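Local coordinates for oxidoreductase (Ralstonia eutropha, PDB 3HJ9) that binds flavin mononucleotide and, as a nitroreductase-family protein, probably catalyses flavin-dependent redox reactions, at the interface of chains A and B. Sequence-based numbering; all coordinates share one arbitrary frame. Chains: chain A/B, Oxidoreductase.

Contact 1: the interface of chains A and B. Residues chain A 4, 6-7; chain B 89, 91, 150-151.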
ATOM      1  N   ASP A   4      -2.738 -20.801  15.976  1.00 45.38           N
ATOM      2  CA  ASP A   4      -3.923 -19.918  15.928  1.00 44.43           C
ATOM      3  C   ASP A   4      -3.895 -18.857  17.045  1.00 43.40           C
ATOM      4  O   ASP A   4      -4.481 -17.784  16.872  1.00 42.73           O
ATOM      5  CB  ASP A   4      -5.231 -20.736  16.018  1.00 44.29           C
ATOM      6  CG  ASP A   4      -5.440 -21.634  14.808  1.00 44.23           C
ATOM      7  OD1 ASP A   4      -5.407 -21.099  13.668  1.00 44.30           O
ATOM      8  OD2 ASP A   4      -5.652 -22.853  14.991  1.00 42.93           O
ATOM      9  N   LYS A   6      -1.631 -16.814  17.872  1.00 40.97           N
ATOM     10  CA  LYS A   6      -1.106 -15.524  17.339  1.00 40.81           C
ATOM     11  C   LYS A   6      -2.278 -14.616  16.901  1.00 38.72           C
ATOM     12  O   LYS A   6      -2.178 -13.383  16.985  1.00 37.92           O
ATOM     13  CB  LYS A   6      -0.131 -15.719  16.136  1.00 41.84           C
ATOM     14  CG  LYS A   6      -0.799 -16.013  14.749  1.00 42.65           C
ATOM     15  CD  LYS A   6       0.153 -16.622  13.724  1.00 43.19           C
ATOM     16  CE  LYS A   6      -0.552 -16.827  12.393  1.00 43.18           C
ATOM     17  NZ  LYS A   6       0.297 -17.601  11.460  1.00 43.62           N
ATOM     18  N   ARG A   7      -3.359 -15.244  16.410  1.00 36.54           N
ATOM     19  CA  ARG A   7      -4.559 -14.523  15.977  1.00 35.24           C
ATOM     20  C   ARG A   7      -5.449 -13.974  17.095  1.00 31.11           C
ATOM     21  O   ARG A   7      -6.372 -13.223  16.779  1.00 31.02           O
ATOM     22  CB  ARG A   7      -5.372 -15.298  14.889  1.00 37.32           C
ATOM     23  CG  ARG A   7      -5.103 -14.749  13.466  1.00 39.25           C
ATOM     24  CD  ARG A   7      -5.848 -15.488  12.379  1.00 40.95           C
ATOM     25  NE  ARG A   7      -5.129 -16.685  11.924  1.00 42.86           N
ATOM     26  CZ  ARG A   7      -5.226 -17.934  12.417  1.00 43.41           C
ATOM     27  NH1 ARG A   7      -6.073 -18.268  13.400  1.00 43.59           N
ATOM     28  NH2 ARG A   7      -4.468 -18.889  11.870  1.00 43.62           N
TER
ATOM     29  N   TYR B  89      -1.094 -10.717  10.364  1.00 22.43           N
ATOM     30  CA  TYR B  89      -0.708 -11.990  11.000  1.00 23.00           C
ATOM     31  C   TYR B  89       0.196 -12.882  10.124  1.00 23.61           C
ATOM     32  O   TYR B  89       0.398 -14.038  10.410  1.00 23.78           O
ATOM     33  CB  TYR B  89      -1.944 -12.763  11.485  1.00 22.19           C
ATOM     34  CG  TYR B  89      -2.816 -11.947  12.392  1.00 22.37           C
ATOM     35  CD1 TYR B  89      -2.487 -11.796  13.745  1.00 22.26           C
ATOM     36  CD2 TYR B  89      -3.948 -11.295  11.904  1.00 22.31           C
ATOM     37  CE1 TYR B  89      -3.279 -11.041  14.600  1.00 23.49           C
ATOM     38  CE2 TYR B  89      -4.754 -10.522  12.755  1.00 23.13           C
ATOM     39  CZ  TYR B  89      -4.422 -10.399  14.091  1.00 23.34           C
ATOM     40  OH  TYR B  89      -5.206  -9.643  14.926  1.00 22.94           O
ATOM     41  N   GLU B  91      -0.575 -13.772   7.201  1.00 28.79           N
ATOM     42  CA  GLU B  91      -1.438 -14.644   6.433  1.00 31.37           C
ATOM     43  C   GLU B  91      -1.990 -13.871   5.269  1.00 29.70           C
ATOM     44  O   GLU B  91      -2.385 -12.742   5.418  1.00 29.72           O
ATOM     45  CB  GLU B  91      -2.526 -15.201   7.334  1.00 33.81           C
ATOM     46  CG  GLU B  91      -1.906 -16.177   8.355  1.00 36.39           C
ATOM     47  CD  GLU B  91      -2.828 -16.583   9.498  1.00 38.64           C
ATOM     48  OE1 GLU B  91      -3.773 -15.828   9.858  1.00 39.10           O
ATOM     49  OE2 GLU B  91      -2.575 -17.671  10.081  1.00 40.82           O
ATOM     50  N   GLU B 150     -11.113 -15.396  11.891  1.00 15.51           N
ATOM     51  CA  GLU B 150     -10.628 -15.250  13.285  1.00 17.69           C
ATOM     52  C   GLU B 150     -10.099 -13.854  13.589  1.00 18.04           C
ATOM     53  O   GLU B 150      -9.647 -13.595  14.700  1.00 18.19           O
ATOM     54  CB  GLU B 150      -9.648 -16.352  13.649  1.00 18.11           C
ATOM     55  CG  GLU B 150     -10.278 -17.708  13.431  1.00 19.44           C
ATOM     56  CD  GLU B 150      -9.533 -18.863  14.055  1.00 20.10           C
ATOM     57  OE1 GLU B 150      -9.046 -18.785  15.201  1.00 20.94           O
ATOM     58  OE2 GLU B 150      -9.500 -19.898  13.387  1.00 21.33           O
HETATM   59  N   MSE B 151     -10.184 -12.962  12.610  1.00 18.49           N
HETATM   60  CA  MSE B 151      -9.788 -11.568  12.783  0.50 17.89           C
HETATM   61  C   MSE B 151     -11.049 -10.773  13.184  1.00 18.51           C
HETATM   62  O   MSE B 151     -12.159 -11.072  12.708  1.00 17.23           O
HETATM   63  CB  MSE B 151      -9.155 -11.031  11.509  0.50 17.01           C
HETATM   64  CG  MSE B 151      -7.834 -11.710  11.188  0.50 16.59           C
HETATM   65 SE   MSE B 151      -7.098 -11.118   9.513  0.38 15.17          SE
HETATM   66  CE  MSE B 151      -7.658  -9.278   9.555  0.50 17.90           C
TER
HETATM   67  O   HOH W   1      -8.696 -14.361  16.987  1.00 20.24           O
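A:Arg7 meets B:Glu91 side-on, guanidinium and carboxylate lying nearly coplanar (17° apart), in an interface between two copies of a nitroreductase-family flavoprotein. A:Arg7 NE donates to B:Glu91 OE1 at 2.6 Å and A:Arg7 NH2 to B:Glu91 OE2 at 2.9 Å; both oxygens use their syn lone pairs, and both bonds are fairly straight, so the paired contacts fix the rotation of the two flat groups. The bend at chi3 (-85°) turns the guanidinium away from the line of the aliphatic stem, and the two side chains cross at about a right angle. That stem serves a second partner: CG of A:Arg7 sits over one face of the B:Tyr89 ring, 3.9 Å from its centroid and offset toward the rim, a CH-pi contact, while the guanidinium is steeply inclined to the ring. On its own chain, A:Asp4 OD1 lies in the guanidinium plane and accepts from both A:Arg7 NH1 (2.9 Å) and A:Arg7 NH2 (3.0 Å), an end-on grip within the 3-10 helix 4-7 that holds both side chains. B:Glu150 approaches differently: its carboxylate is turned 66° from the guanidinium, and B:Glu150 OE1 forms a longer salt bridge to A:Arg7 NH1 at 3.5 Å. The guanidinium lies among three carboxylates and probably offsets their mutual repulsion. A:Lys6, extended beyond CG, reaches B:Glu91 tip to tip, its NZ making a salt bridge with OE2 at 3.2 Å, though the hydrogen bond is weak. On the backbone side, a water links A:Arg7 O and B:Glu150 O, 2.6 Å from each.

Contact 2: the interface of chains A and B. Residues chain A 34-35, 38, 67, 70-71, 173-174, 177; chain B 42-43, 46.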
ATOM      1  N   PRO A  34      15.251  15.835  -0.948  1.00 28.07           N
ATOM      2  CA  PRO A  34      15.508  14.404  -1.129  1.00 28.79           C
ATOM      3  C   PRO A  34      16.321  14.077  -2.422  1.00 30.43           C
ATOM      4  O   PRO A  34      16.229  14.838  -3.395  1.00 28.27           O
ATOM      5  CB  PRO A  34      14.091  13.818  -1.177  1.00 28.78           C
ATOM      6  CG  PRO A  34      13.270  14.890  -1.776  1.00 28.94           C
ATOM      7  CD  PRO A  34      13.864  16.191  -1.294  1.00 28.59           C
ATOM      8  N   ASP A  35      17.143  13.008  -2.377  1.00 33.30           N
ATOM      9  CA  ASP A  35      17.930  12.576  -3.555  0.50 35.26           C
ATOM     10  C   ASP A  35      16.979  11.967  -4.596  1.00 36.42           C
ATOM     11  O   ASP A  35      15.946  11.426  -4.271  1.00 37.77           O
ATOM     12  CB  ASP A  35      19.050  11.571  -3.196  0.50 35.49           C
ATOM     13  CG  ASP A  35      20.078  11.396  -4.329  0.50 35.47           C
ATOM     14  OD1 ASP A  35      20.579  10.277  -4.554  0.50 36.18           O
ATOM     15  OD2 ASP A  35      20.364  12.383  -5.025  0.50 35.85           O
ATOM     16  N   SER A  38      20.355   8.191  -7.150  1.00 41.91           N
ATOM     17  CA  SER A  38      20.874   6.979  -6.524  1.00 39.99           C
ATOM     18  C   SER A  38      20.079   6.295  -5.382  1.00 37.11           C
ATOM     19  O   SER A  38      19.129   6.840  -4.831  1.00 37.03           O
ATOM     20  CB  SER A  38      22.327   7.232  -6.089  1.00 40.43           C
ATOM     21  OG  SER A  38      23.029   6.009  -6.001  1.00 41.33           O
ATOM     22  N   GLU A  67      14.108  11.703   3.504  1.00 20.83           N
ATOM     23  CA  GLU A  67      13.835  10.752   2.427  1.00 20.86           C
ATOM     24  C   GLU A  67      12.663   9.792   2.731  1.00 19.02           C
ATOM     25  O   GLU A  67      11.866   9.513   1.858  1.00 19.02           O
ATOM     26  CB  GLU A  67      15.116  10.015   2.014  1.00 21.64           C
ATOM     27  CG  GLU A  67      16.143  10.941   1.368  1.00 23.28           C
ATOM     28  CD  GLU A  67      17.424  10.254   0.972  1.00 24.88           C
ATOM     29  OE1 GLU A  67      17.702   9.144   1.481  1.00 27.23           O
ATOM     30  OE2 GLU A  67      18.153  10.826   0.133  1.00 28.10           O
ATOM     31  N   TRP A  70       9.461  11.846   2.426  1.00 17.03           N
ATOM     32  CA  TRP A  70       9.233  12.058   0.990  1.00 17.51           C
ATOM     33  C   TRP A  70       8.751  10.756   0.290  1.00 17.41           C
ATOM     34  O   TRP A  70       7.833  10.808  -0.555  1.00 17.79           O
ATOM     35  CB  TRP A  70      10.473  12.624   0.318  1.00 17.37           C
ATOM     36  CG  TRP A  70      10.244  12.881  -1.111  1.00 16.77           C
ATOM     37  CD1 TRP A  70       9.669  13.978  -1.671  1.00 17.46           C
ATOM     38  CD2 TRP A  70      10.559  11.998  -2.172  1.00 17.29           C
ATOM     39  NE1 TRP A  70       9.591  13.828  -3.034  1.00 17.91           N
ATOM     40  CE2 TRP A  70      10.131  12.614  -3.370  1.00 17.05           C
ATOM     41  CE3 TRP A  70      11.159  10.730  -2.226  1.00 17.78           C
ATOM     42  CZ2 TRP A  70      10.298  12.020  -4.619  1.00 17.81           C
ATOM     43  CZ3 TRP A  70      11.335  10.130  -3.480  1.00 18.21           C
ATOM     44  CH2 TRP A  70      10.915  10.784  -4.658  1.00 18.05           C
ATOM     45  N   ALA A  71       9.410   9.632   0.599  1.00 17.01           N
ATOM     46  CA  ALA A  71       9.031   8.323   0.072  1.00 17.70           C
ATOM     47  C   ALA A  71       7.552   8.078   0.400  1.00 19.45           C
ATOM     48  O   ALA A  71       6.744   7.869  -0.526  1.00 19.03           O
ATOM     49  CB  ALA A  71       9.936   7.186   0.625  1.00 17.62           C
ATOM     50  N   LEU A 173       9.776  -0.008   1.742  1.00 15.32           N
ATOM     51  CA  LEU A 173      10.755  -0.132   0.664  1.00 15.62           C
ATOM     52  C   LEU A 173      11.936   0.826   0.882  1.00 15.67           C
ATOM     53  O   LEU A 173      13.107   0.411   0.731  1.00 16.58           O
ATOM     54  CB  LEU A 173      10.098   0.044  -0.732  1.00 15.41           C
ATOM     55  CG  LEU A 173       9.104  -1.071  -1.130  1.00 15.65           C
ATOM     56  CD1 LEU A 173       8.304  -0.719  -2.389  1.00 14.97           C
ATOM     57  CD2 LEU A 173       9.793  -2.454  -1.269  1.00 14.08           C
ATOM     58  N   TYR A 174      11.643   2.065   1.299  1.00 16.48           N
ATOM     59  CA  TYR A 174      12.716   3.010   1.656  1.00 17.28           C
ATOM     60  C   TYR A 174      13.566   2.422   2.804  1.00 16.77           C
ATOM     61  O   TYR A 174      14.802   2.394   2.711  1.00 15.79           O
ATOM     62  CB  TYR A 174      12.207   4.435   1.971  1.00 17.41           C
ATOM     63  CG  TYR A 174      13.351   5.274   2.379  1.00 18.69           C
ATOM     64  CD1 TYR A 174      14.214   5.827   1.427  1.00 19.78           C
ATOM     65  CD2 TYR A 174      13.677   5.410   3.731  1.00 20.47           C
ATOM     66  CE1 TYR A 174      15.355   6.545   1.830  1.00 20.11           C
ATOM     67  CE2 TYR A 174      14.817   6.121   4.139  1.00 20.55           C
ATOM     68  CZ  TYR A 174      15.634   6.693   3.193  1.00 20.46           C
ATOM     69  OH  TYR A 174      16.751   7.365   3.630  1.00 21.43           O
ATOM     70  N   SER A 177      15.851  -0.148   1.468  1.00 19.50           N
ATOM     71  CA  SER A 177      16.966   0.481   0.719  1.00 20.20           C
ATOM     72  C   SER A 177      18.039   1.085   1.625  1.00 19.62           C
ATOM     73  O   SER A 177      19.182   1.060   1.267  1.00 21.98           O
ATOM     74  CB  SER A 177      16.496   1.612  -0.209  1.00 20.76           C
ATOM     75  OG  SER A 177      16.170   2.802   0.522  1.00 22.36           O
TER
ATOM     76  N   LEU B  42      15.275   2.673  -6.185  1.00 19.41           N
ATOM     77  CA  LEU B  42      13.958   2.916  -5.590  1.00 19.57           C
ATOM     78  C   LEU B  42      13.550   4.400  -5.668  1.00 18.42           C
ATOM     79  O   LEU B  42      12.424   4.685  -6.056  1.00 18.55           O
ATOM     80  CB  LEU B  42      13.894   2.458  -4.125  1.00 18.73           C
ATOM     81  CG  LEU B  42      12.667   2.849  -3.304  1.00 17.10           C
ATOM     82  CD1 LEU B  42      11.505   2.068  -3.812  1.00 15.47           C
ATOM     83  CD2 LEU B  42      12.893   2.589  -1.834  1.00 16.56           C
HETATM   84  N   MSE B  43      14.468   5.305  -5.330  1.00 18.62           N
HETATM   85  CA  MSE B  43      14.181   6.753  -5.331  1.00 18.57           C
HETATM   86  C   MSE B  43      13.730   7.183  -6.722  1.00 18.94           C
HETATM   87  O   MSE B  43      12.772   7.942  -6.814  1.00 18.58           O
HETATM   88  CB  MSE B  43      15.348   7.613  -4.808  1.00 19.62           C
HETATM   89  CG  MSE B  43      15.762   7.301  -3.384  1.00 20.25           C
HETATM   90 SE   MSE B  43      14.355   7.627  -2.084  0.75 22.71          SE
HETATM   91  CE  MSE B  43      14.626   9.564  -1.930  1.00 21.25           C
ATOM     92  N   LEU B  46      10.148   6.031  -7.140  1.00 14.84           N
ATOM     93  CA  LEU B  46       9.279   6.930  -6.338  1.00 15.91           C
ATOM     94  C   LEU B  46       9.021   8.262  -7.049  1.00 16.93           C
ATOM     95  O   LEU B  46       7.851   8.752  -7.066  1.00 17.98           O
ATOM     96  CB  LEU B  46       9.859   7.177  -4.925  1.00 15.70           C
ATOM     97  CG  LEU B  46       9.750   5.978  -4.006  1.00 14.77           C
ATOM     98  CD1 LEU B  46      10.720   6.119  -2.756  1.00 14.72           C
ATOM     99  CD2 LEU B  46       8.264   5.763  -3.600  1.00 14.94           C
TER
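B:Met43, a selenomethionine on helix 42-48, pushes its side chain into chain A between A:Asp35, A:Glu67, A:Trp70 and A:Tyr174. CB leaves the helix near the backbone carbonyl oxygens of A:Asp35 and A:Ser38, the latter residue poorly ordered. CG is next, beside the same A:Ser38 carbonyl. Bends at chi2 (-62°) and chi3 (-81°) kink the chain, turning CE aside toward A:Asp35 and A:Trp70; B:Met43 SE lies 3.9 Å from CD1 of the A:Tyr174 ring. The methyl B:Met43 CE at the tip comes 3.3 Å from A:Asp35 O and 3.7 Å from CE3 of the A:Trp70 indole, with the A:Glu67 stem crossing the selenomethionine at about a right angle, CG nearest. Within the wall A:Tyr174 OH donates to A:Glu67 OE1 at 2.9 Å, on the anti lone pair of the carboxylate; from the second shell A:Pro34 CG lies over one indole face, toward the rim. One turn further along the helix, B:Leu46 slides past A:Trp70 in the opposite direction, B:Leu46 CB against A:Trp70 CZ3 (3.6 Å), and its CD1 touches the A:Ala71 methyl. B:Leu42, with CG anti to the backbone N (chi1 170°), sends CD2 against the backbone of A:Leu173 and A:Tyr174 in helix 156-177. Van der Waals packing carries the contact, fitting helix 42-48 of one subunit against helices 62-73 and 156-177 of the other, probably stabilising the dimer.

Contact 1 and contact 2 belong to one two-fold symmetric interface and lie about 32 Å apart, measured between the centres of their C-alpha atoms. They share no residues, and their secondary-structure elements differ: the N-terminal 3-10 helix 4-7 of chain A reaches chain B in contact 1, whereas helix 42-48 of chain B enters chain A in contact 2. Symmetry repeats both with the chains exchanged. Each subunit thus embraces its neighbour at separated points, consistent with the dimeric organisation common among nitroreductases. B:Tyr89 also lines an FMN pocket, and since nitroreductases bind FMN at the dimer interface, contact 1 probably ties dimerisation to the cofactor site.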